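Long-range contacts in protein LST4 (Kluyveromyces lactis, PDB 4ZY8), which is probably involved in amino acid uptake and in protein trafficking from the Golgi to the plasma membrane, and is represented here by its N-terminal longin domain: residues Asn78-Phe86 with Ile96-Leu107; Gly9-Gln17 with Val155-Ile164. All coordinates share one frame; numbering follows the deposited sequence.

Interaction 1 (Asn78-Phe86 with Ile96-Leu107)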
loop_
_atom_site.group_PDB
_atom_site.type_symbol
_atom_site.label_atom_id
_atom_site.label_comp_id
_atom_site.label_asym_id
_atom_site.label_seq_id
_atom_site.Cartn_x
_atom_site.Cartn_y
_atom_site.Cartn_z
ATOM N N ASN A 78 16.987 2.949 -6.208
ATOM C CA ASN A 78 16.580 4.321 -6.557
ATOM C C ASN A 78 15.064 4.506 -6.457
ATOM O O ASN A 78 14.441 5.200 -7.274
ATOM C CB ASN A 78 17.047 4.667 -7.973
ATOM C CG ASN A 78 18.551 4.625 -8.110
ATOM O OD1 ASN A 78 19.277 5.111 -7.244
ATOM N ND2 ASN A 78 19.032 4.002 -9.186
ATOM N N ILE A 79 14.484 3.880 -5.439
ATOM C CA ILE A 79 13.044 3.821 -5.302
ATOM C C ILE A 79 12.594 4.336 -3.937
ATOM O O ILE A 79 13.280 4.151 -2.938
ATOM C CB ILE A 79 12.565 2.365 -5.551
ATOM C CG1 ILE A 79 12.336 2.152 -7.051
ATOM C CG2 ILE A 79 11.329 2.040 -4.752
ATOM C CD1 ILE A 79 11.975 0.743 -7.433
ATOM N N VAL A 80 11.443 4.999 -3.905
ATOM C CA VAL A 80 10.802 5.342 -2.650
ATOM C C VAL A 80 9.563 4.472 -2.486
ATOM O O VAL A 80 8.831 4.260 -3.442
ATOM C CB VAL A 80 10.450 6.852 -2.603
ATOM C CG1 VAL A 80 9.142 7.088 -1.917
ATOM C CG2 VAL A 80 11.570 7.621 -1.931
ATOM N N LEU A 81 9.372 3.923 -1.290
ATOM C CA LEU A 81 8.231 3.066 -0.993
ATOM C C LEU A 81 7.323 3.741 0.026
ATOM O O LEU A 81 7.778 4.056 1.129
ATOM C CB LEU A 81 8.713 1.697 -0.475
ATOM C CG LEU A 81 7.690 0.638 -0.046
ATOM C CD1 LEU A 81 6.963 0.067 -1.251
ATOM C CD2 LEU A 81 8.369 -0.499 0.733
ATOM N N PHE A 82 6.066 4.013 -0.332
ATOM C CA PHE A 82 5.150 4.534 0.674
ATOM C C PHE A 82 4.021 3.552 0.958
ATOM O O PHE A 82 3.421 2.978 0.051
ATOM C CB PHE A 82 4.617 5.935 0.308
ATOM C CG PHE A 82 3.848 6.034 -1.003
ATOM C CD1 PHE A 82 2.461 6.051 -1.009
ATOM C CD2 PHE A 82 4.510 6.187 -2.210
ATOM C CE1 PHE A 82 1.741 6.189 -2.204
ATOM C CE2 PHE A 82 3.805 6.330 -3.416
ATOM C CZ PHE A 82 2.418 6.335 -3.405
ATOM N N THR A 83 3.773 3.354 2.245
ATOM C CA THR A 83 2.896 2.296 2.727
ATOM C C THR A 83 1.837 2.792 3.705
ATOM O O THR A 83 2.156 3.428 4.700
ATOM C CB THR A 83 3.720 1.190 3.457
ATOM O OG1 THR A 83 4.606 0.564 2.534
ATOM C CG2 THR A 83 2.797 0.118 4.058
ATOM N N ARG A 84 0.586 2.460 3.430
ATOM C CA ARG A 84 -0.493 2.602 4.401
ATOM C C ARG A 84 -0.729 1.245 5.039
ATOM O O ARG A 84 -1.055 0.280 4.343
ATOM C CB ARG A 84 -1.771 3.104 3.724
ATOM C CG ARG A 84 -3.085 2.886 4.511
ATOM C CD ARG A 84 -3.177 3.743 5.786
ATOM N NE ARG A 84 -2.958 5.178 5.523
ATOM C CZ ARG A 84 -3.904 6.093 5.324
ATOM N NH1 ARG A 84 -5.196 5.763 5.339
ATOM N NH2 ARG A 84 -3.545 7.356 5.110
ATOM N N ILE A 85 -0.596 1.154 6.355
ATOM C CA ILE A 85 -0.809 -0.132 6.996
ATOM C C ILE A 85 -1.895 0.064 8.062
ATOM O O ILE A 85 -1.925 1.081 8.730
ATOM C CB ILE A 85 0.529 -0.697 7.556
ATOM C CG1 ILE A 85 0.400 -2.143 8.010
ATOM C CG2 ILE A 85 1.138 0.205 8.627
ATOM C CD1 ILE A 85 1.756 -2.812 8.120
ATOM N N PHE A 86 -2.848 -0.855 8.137
ATOM C CA PHE A 86 -3.989 -0.713 9.042
ATOM C C PHE A 86 -4.496 -2.059 9.518
ATOM O O PHE A 86 -4.177 -3.090 8.929
ATOM C CB PHE A 86 -5.137 0.053 8.375
ATOM C CG PHE A 86 -5.603 -0.551 7.075
ATOM C CD1 PHE A 86 -4.953 -0.254 5.891
ATOM C CD2 PHE A 86 -6.709 -1.385 7.039
ATOM C CE1 PHE A 86 -5.374 -0.807 4.684
ATOM C CE2 PHE A 86 -7.142 -1.939 5.843
ATOM C CZ PHE A 86 -6.464 -1.646 4.658
ATOM N N ILE A 96 -3.102 -5.140 7.303
ATOM C CA ILE A 96 -3.197 -5.070 5.856
ATOM C C ILE A 96 -2.349 -3.896 5.398
ATOM O O ILE A 96 -2.368 -2.834 6.024
ATOM C CB ILE A 96 -4.635 -4.883 5.366
ATOM C CG1 ILE A 96 -5.488 -6.102 5.703
ATOM C CG2 ILE A 96 -4.659 -4.640 3.869
ATOM C CD1 ILE A 96 -6.937 -5.943 5.264
ATOM N N ALA A 97 -1.622 -4.067 4.302
ATOM C CA ALA A 97 -0.801 -2.989 3.788
ATOM C C ALA A 97 -1.132 -2.656 2.331
ATOM O O ALA A 97 -1.375 -3.540 1.489
ATOM C CB ALA A 97 0.673 -3.325 3.920
ATOM N N ILE A 98 -1.161 -1.360 2.063
ATOM C CA ILE A 98 -1.237 -0.843 0.706
ATOM C C ILE A 98 0.069 -0.108 0.459
ATOM O O ILE A 98 0.306 0.946 1.061
ATOM C CB ILE A 98 -2.436 0.097 0.512
ATOM C CG1 ILE A 98 -3.724 -0.617 0.931
ATOM C CG2 ILE A 98 -2.492 0.602 -0.939
ATOM C CD1 ILE A 98 -4.915 0.238 0.920
ATOM N N SER A 99 0.935 -0.678 -0.377
ATOM C CA SER A 99 2.284 -0.129 -0.567
ATOM C C SER A 99 2.563 0.232 -2.016
ATOM O O SER A 99 2.183 -0.493 -2.937
ATOM C CB SER A 99 3.358 -1.128 -0.103
ATOM O OG SER A 99 3.172 -1.560 1.231
ATOM N N CYS A 100 3.325 1.291 -2.223
ATOM C CA CYS A 100 3.596 1.728 -3.572
ATOM C C CYS A 100 5.062 2.107 -3.759
ATOM O O CYS A 100 5.620 2.842 -2.946
ATOM C CB CYS A 100 2.686 2.906 -3.932
ATOM S SG CYS A 100 2.794 3.427 -5.678
ATOM N N CYS A 101 5.684 1.580 -4.816
ATOM C CA CYS A 101 7.048 1.968 -5.187
ATOM C C CYS A 101 7.015 3.002 -6.303
ATOM O O CYS A 101 6.328 2.810 -7.299
ATOM C CB CYS A 101 7.872 0.762 -5.661
ATOM S SG CYS A 101 7.821 -0.684 -4.598
ATOM N N VAL A 102 7.780 4.057 -6.153
ATOM C CA VAL A 102 8.024 5.020 -7.200
ATOM C C VAL A 102 9.498 5.424 -7.203
ATOM O O VAL A 102 10.207 5.163 -6.274
ATOM C CB VAL A 102 7.157 6.286 -7.044
ATOM C CG1 VAL A 102 5.709 5.993 -7.322
ATOM C CG2 VAL A 102 7.315 6.895 -5.671
ATOM N N THR A 103 9.929 6.085 -8.259
ATOM C CA THR A 103 11.281 6.613 -8.362
ATOM C C THR A 103 11.580 7.597 -7.229
ATOM O O THR A 103 10.722 8.409 -6.882
ATOM C CB THR A 103 11.466 7.343 -9.700
ATOM O OG1 THR A 103 11.043 6.487 -10.772
ATOM C CG2 THR A 103 12.914 7.746 -9.886
ATOM N N ASP A 104 12.767 7.524 -6.676
ATOM C CA ASP A 104 13.076 8.333 -5.539
ATOM C C ASP A 104 13.039 9.831 -5.805
ATOM O O ASP A 104 12.976 10.604 -4.897
ATOM C CB ASP A 104 14.374 7.897 -4.880
ATOM C CG ASP A 104 15.563 8.058 -5.767
ATOM O OD1 ASP A 104 15.465 8.672 -6.822
ATOM O OD2 ASP A 104 16.619 7.574 -5.399
ATOM N N ASP A 105 13.012 10.231 -7.060
ATOM C CA ASP A 105 12.939 11.646 -7.342
ATOM C C ASP A 105 11.541 12.218 -7.380
ATOM O O ASP A 105 11.361 13.374 -7.652
ATOM C CB ASP A 105 13.717 12.018 -8.589
ATOM C CG ASP A 105 13.275 11.291 -9.783
ATOM O OD1 ASP A 105 12.194 10.717 -9.769
ATOM O OD2 ASP A 105 14.020 11.300 -10.763
ATOM N N VAL A 106 10.569 11.375 -7.098
ATOM C CA VAL A 106 9.198 11.781 -6.843
ATOM C C VAL A 106 9.000 12.253 -5.389
ATOM O O VAL A 106 7.989 12.897 -5.062
ATOM C CB VAL A 106 8.233 10.592 -7.183
ATOM C CG1 VAL A 106 6.780 10.917 -6.890
ATOM C CG2 VAL A 106 8.377 10.195 -8.646
ATOM N N LEU A 107 9.965 11.946 -4.519
ATOM C CA LEU A 107 9.823 12.244 -3.084
ATOM C C LEU A 107 9.444 13.702 -2.787
ATOM O O LEU A 107 8.602 13.943 -1.925
ATOM C CB LEU A 107 11.098 11.844 -2.300
ATOM C CG LEU A 107 10.966 11.978 -0.765
ATOM C CD1 LEU A 107 9.846 11.108 -0.161
ATOM C CD2 LEU A 107 12.291 11.729 -0.019
#
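Phe82 lies across Cys100 in an antiparallel beta hairpin of the longin domain, formed by strands 79-86 and 96-103. Cys100 CB sits over one face of the Phe82 ring, 3.7 Å from its centroid. Cys100 SG reaches the same ring obliquely, as a sulfur-aromatic contact. Val102 CG2 comes to the ring edge. Phe82 CG lies between the backbone N and the carbonyl carbon (chi1 60°), which swings the ring over the neighbouring strand. Phe86 repeats this arrangement, with Ile96 CB over a ring face and Ile98 CD1 at the edge, 3.9 Å from Phe86 CE1. With an alanine at Phe82, Cys100 would probably lose the cover of this ring and a gap would open beside Val102.

Paired backbone hydrogen bonds set the register of the two strands. Val80, Phe82, Arg84 and Phe86 each give and accept one bond, with Val102, Cys100, Ile98 and Ile96 in turn. Beyond the paired strands, Asp104 N bonds to Asn78 O at 2.9 Å, with the donor above the carbonyl plane. On the other face of the sheet, Leu81 CD1 touches Cys101 SG at 3.5 Å.

Helix 114-134 covers Phe86, Ile96 and Ile98, while Phe159 of helix 150-166 packs on Phe82 and Cys100. The bent Arg84 chain turns its guanidinium away from the partner strand to salt bridges with Asp69, Asp122 and Glu125. Helix 47-55 lies against the Leu81 face, where the buried hydroxyls Thr83 OG1 and Ser99 OG form a hydrogen bond of 2.9 Å.

Interaction 2 (Gly9-Gln17 with Val155-Ile164)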
loop_
_atom_site.group_PDB
_atom_site.type_symbol
_atom_site.label_atom_id
_atom_site.label_comp_id
_atom_site.label_asym_id
_atom_site.label_seq_id
_atom_site.Cartn_x
_atom_site.Cartn_y
_atom_site.Cartn_z
ATOM N N GLY A 9 3.729 8.096 -14.642
ATOM C CA GLY A 9 5.103 7.769 -14.363
ATOM C C GLY A 9 5.034 6.363 -13.862
ATOM O O GLY A 9 3.943 5.921 -13.578
ATOM N N GLY A 10 6.146 5.650 -13.778
ATOM C CA GLY A 10 6.077 4.271 -13.370
ATOM C C GLY A 10 5.809 4.070 -11.905
ATOM O O GLY A 10 6.170 4.893 -11.120
ATOM N N PHE A 11 5.195 2.950 -11.561
ATOM C CA PHE A 11 4.898 2.587 -10.185
ATOM C C PHE A 11 4.654 1.097 -10.002
ATOM O O PHE A 11 4.322 0.396 -10.918
ATOM C CB PHE A 11 3.720 3.387 -9.620
ATOM C CG PHE A 11 2.394 2.964 -10.135
ATOM C CD1 PHE A 11 1.956 3.391 -11.335
ATOM C CD2 PHE A 11 1.599 2.130 -9.417
ATOM C CE1 PHE A 11 0.747 3.005 -11.815
ATOM C CE2 PHE A 11 0.382 1.742 -9.884
ATOM C CZ PHE A 11 -0.040 2.167 -11.093
ATOM N N ARG A 12 4.815 0.634 -8.783
ATOM C CA ARG A 12 4.436 -0.722 -8.445
ATOM C C ARG A 12 3.538 -0.698 -7.210
ATOM O O ARG A 12 3.924 -0.187 -6.155
ATOM C CB ARG A 12 5.681 -1.579 -8.207
ATOM C CG ARG A 12 5.392 -3.022 -7.828
ATOM C CD ARG A 12 6.689 -3.812 -7.603
ATOM N NE ARG A 12 6.413 -5.202 -7.235
ATOM C CZ ARG A 12 7.340 -6.073 -6.840
ATOM N NH1 ARG A 12 8.606 -5.698 -6.745
ATOM N NH2 ARG A 12 6.998 -7.317 -6.529
ATOM N N LEU A 13 2.345 -1.263 -7.344
ATOM C CA LEU A 13 1.386 -1.277 -6.248
ATOM C C LEU A 13 1.285 -2.681 -5.665
ATOM O O LEU A 13 0.966 -3.639 -6.381
ATOM C CB LEU A 13 0.007 -0.806 -6.739
ATOM C CG LEU A 13 -1.166 -0.895 -5.757
ATOM C CD1 LEU A 13 -0.971 0.069 -4.563
ATOM C CD2 LEU A 13 -2.508 -0.649 -6.444
ATOM N N ILE A 14 1.558 -2.827 -4.390
ATOM C CA ILE A 14 1.363 -4.068 -3.699
ATOM C C ILE A 14 0.323 -3.980 -2.602
ATOM O O ILE A 14 0.449 -3.194 -1.730
ATOM C CB ILE A 14 2.668 -4.524 -3.075
ATOM C CG1 ILE A 14 3.722 -4.603 -4.135
ATOM C CG2 ILE A 14 2.520 -5.878 -2.453
ATOM C CD1 ILE A 14 4.882 -3.718 -3.821
ATOM N N ILE A 15 -0.696 -4.816 -2.654
ATOM C CA ILE A 15 -1.623 -4.941 -1.540
ATOM C C ILE A 15 -1.290 -6.271 -0.889
ATOM O O ILE A 15 -1.305 -7.300 -1.555
ATOM C CB ILE A 15 -3.091 -4.891 -1.996
ATOM C CG1 ILE A 15 -3.381 -3.568 -2.717
ATOM C CG2 ILE A 15 -4.031 -5.090 -0.808
ATOM C CD1 ILE A 15 -4.765 -3.524 -3.342
ATOM N N SER A 16 -0.963 -6.248 0.399
ATOM C CA SER A 16 -0.603 -7.475 1.099
ATOM C C SER A 16 -1.184 -7.476 2.494
ATOM O O SER A 16 -1.628 -6.421 2.990
ATOM C CB SER A 16 0.915 -7.642 1.158
ATOM O OG SER A 16 1.556 -6.521 1.761
ATOM N N GLN A 17 -1.182 -8.649 3.133
ATOM C CA GLN A 17 -1.619 -8.739 4.530
ATOM C C GLN A 17 -0.944 -9.835 5.379
ATOM O O GLN A 17 -0.418 -10.807 4.835
ATOM C CB GLN A 17 -3.139 -8.911 4.550
ATOM C CG GLN A 17 -3.636 -10.206 3.985
ATOM C CD GLN A 17 -5.133 -10.381 4.180
ATOM O OE1 GLN A 17 -5.869 -10.600 3.220
ATOM N NE2 GLN A 17 -5.587 -10.311 5.428
ATOM N N VAL A 155 -9.198 0.064 -5.768
ATOM C CA VAL A 155 -7.945 0.581 -5.212
ATOM C C VAL A 155 -6.878 0.805 -6.296
ATOM O O VAL A 155 -6.188 1.837 -6.313
ATOM C CB VAL A 155 -7.395 -0.331 -4.121
ATOM C CG1 VAL A 155 -6.004 0.165 -3.675
ATOM C CG2 VAL A 155 -8.382 -0.344 -2.921
ATOM N N LEU A 156 -6.733 -0.165 -7.192
ATOM C CA LEU A 156 -5.797 -0.018 -8.310
ATOM C C LEU A 156 -6.167 1.207 -9.137
ATOM O O LEU A 156 -5.308 1.980 -9.566
ATOM C CB LEU A 156 -5.798 -1.286 -9.195
ATOM C CG LEU A 156 -4.944 -1.276 -10.469
ATOM C CD1 LEU A 156 -3.483 -0.913 -10.176
ATOM C CD2 LEU A 156 -5.033 -2.665 -11.172
ATOM N N GLN A 157 -7.438 1.375 -9.366
ATOM C CA GLN A 157 -7.896 2.469 -10.152
ATOM C C GLN A 157 -7.664 3.824 -9.496
ATOM O O GLN A 157 -7.317 4.757 -10.132
ATOM C CB GLN A 157 -9.329 2.282 -10.543
ATOM C CG GLN A 157 -9.769 3.248 -11.595
ATOM C CD GLN A 157 -11.223 3.096 -11.949
ATOM O OE1 GLN A 157 -11.690 2.001 -12.195
ATOM N NE2 GLN A 157 -11.933 4.185 -11.967
ATOM N N THR A 158 -7.810 3.889 -8.198
ATOM C CA THR A 158 -7.484 5.118 -7.465
ATOM C C THR A 158 -6.008 5.488 -7.612
ATOM O O THR A 158 -5.675 6.669 -7.708
ATOM C CB THR A 158 -7.880 4.996 -5.964
ATOM O OG1 THR A 158 -9.305 5.084 -5.881
ATOM C CG2 THR A 158 -7.326 6.153 -5.151
ATOM N N PHE A 159 -5.118 4.496 -7.631
ATOM C CA PHE A 159 -3.705 4.774 -7.885
ATOM C C PHE A 159 -3.460 5.226 -9.330
ATOM O O PHE A 159 -2.727 6.179 -9.574
ATOM C CB PHE A 159 -2.851 3.538 -7.551
ATOM C CG PHE A 159 -2.432 3.492 -6.113
ATOM C CD1 PHE A 159 -1.166 3.939 -5.730
ATOM C CD2 PHE A 159 -3.320 3.063 -5.131
ATOM C CE1 PHE A 159 -0.767 3.915 -4.385
ATOM C CE2 PHE A 159 -2.931 3.041 -3.762
ATOM C CZ PHE A 159 -1.643 3.456 -3.412
ATOM N N GLN A 160 -4.085 4.540 -10.279
ATOM C CA GLN A 160 -3.895 4.843 -11.698
ATOM C C GLN A 160 -4.427 6.217 -12.066
ATOM O O GLN A 160 -3.796 6.957 -12.808
ATOM C CB GLN A 160 -4.604 3.791 -12.536
ATOM C CG GLN A 160 -3.886 2.447 -12.546
ATOM C CD GLN A 160 -4.776 1.337 -13.084
ATOM O OE1 GLN A 160 -5.999 1.367 -12.900
ATOM N NE2 GLN A 160 -4.172 0.360 -13.758
ATOM N N ARG A 161 -5.582 6.559 -11.513
ATOM C CA ARG A 161 -6.286 7.773 -11.925
ATOM C C ARG A 161 -6.066 8.980 -11.016
ATOM O O ARG A 161 -6.105 10.113 -11.490
ATOM C CB ARG A 161 -7.790 7.483 -12.014
ATOM N N LYS A 162 -5.766 8.763 -9.758
ATOM C CA LYS A 162 -5.627 9.861 -8.836
ATOM C C LYS A 162 -4.267 10.019 -8.213
ATOM O O LYS A 162 -3.676 11.039 -8.316
ATOM C CB LYS A 162 -6.660 9.763 -7.755
ATOM C CG LYS A 162 -8.066 9.913 -8.257
ATOM C CD LYS A 162 -8.992 9.197 -7.337
ATOM N N ILE A 163 -3.769 9.010 -7.562
ATOM C CA ILE A 163 -2.515 9.184 -6.863
ATOM C C ILE A 163 -1.307 9.363 -7.800
ATOM O O ILE A 163 -0.581 10.362 -7.710
ATOM C CB ILE A 163 -2.266 7.988 -5.924
ATOM C CG1 ILE A 163 -3.356 7.960 -4.840
ATOM C CG2 ILE A 163 -0.832 8.052 -5.362
ATOM C CD1 ILE A 163 -3.358 6.713 -3.963
ATOM N N ILE A 164 -1.095 8.411 -8.708
ATOM C CA ILE A 164 0.113 8.429 -9.518
ATOM C C ILE A 164 0.141 9.644 -10.457
ATOM O O ILE A 164 1.187 10.284 -10.568
ATOM C CB ILE A 164 0.293 7.092 -10.325
ATOM C CG1 ILE A 164 0.416 5.880 -9.371
ATOM C CG2 ILE A 164 1.476 7.171 -11.231
ATOM C CD1 ILE A 164 1.535 5.995 -8.297
#
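Leu13 and Phe159 meet where strand 12-17 runs nearly antiparallel to the helix segment 155-164, their N-to-C directions 156° apart and their axes 10.2 Å apart at the closest. Here the last helix of the longin domain packs on one face of its antiparallel sheet. Leu13 CD1 sits over the centre of the Phe159 ring, 3.6 Å from its centroid. Ile163 CD1 covers the opposite face, so the ring is held between two methyl groups. Leu13 puts its CG anti to the backbone N (chi1 174°) and its two branches divide the work. CD1 takes the ring, and CD2 meets Leu156 CD1 at 3.9 Å.

Nearer the N terminus, Ile164 CG1 lies over one face of the Phe11 ring, 3.5 Å from Phe11 CD1. Gln160 CG approaches the edge of that ring at Phe11 CZ. At the other end, Ile15 CD1 and Val155 CG1 reach tip to tip at 3.9 Å. The helix has a wider pi-type turn at 159-163, where Thr158 O accepts from both Lys162 N and Ile163 N. Ile164 also touches Cys100 of strand 95-103. The side chains meet through carbon groups alone, which implies that shape and burial, rather than polar bonds, join this strand and this part of the helix.

From the N terminus, the chain enters strand 12-17, the first half of interaction 2. It then passes through strand 29-35, helix 47-55 and strand 68-74. Interaction 1 follows, closing a short hairpin loop between strands 79-87 and 95-103. The chain continues through helices 107-112 and 114-134 before helix 150-166 returns to strand 12-17 and closes the long loop of interaction 2. Interaction 1 is therefore nested inside interaction 2. Strands 12-17 and 95-103 are neighbours in the five-stranded antiparallel sheet, with probable backbone hydrogen bonds from Ala97 N to Ser16 O and from Ile14 N to Ser99 O. Interaction 1 joins strands within the sheet, and interaction 2 joins that sheet to the last helix of the domain, 150-166.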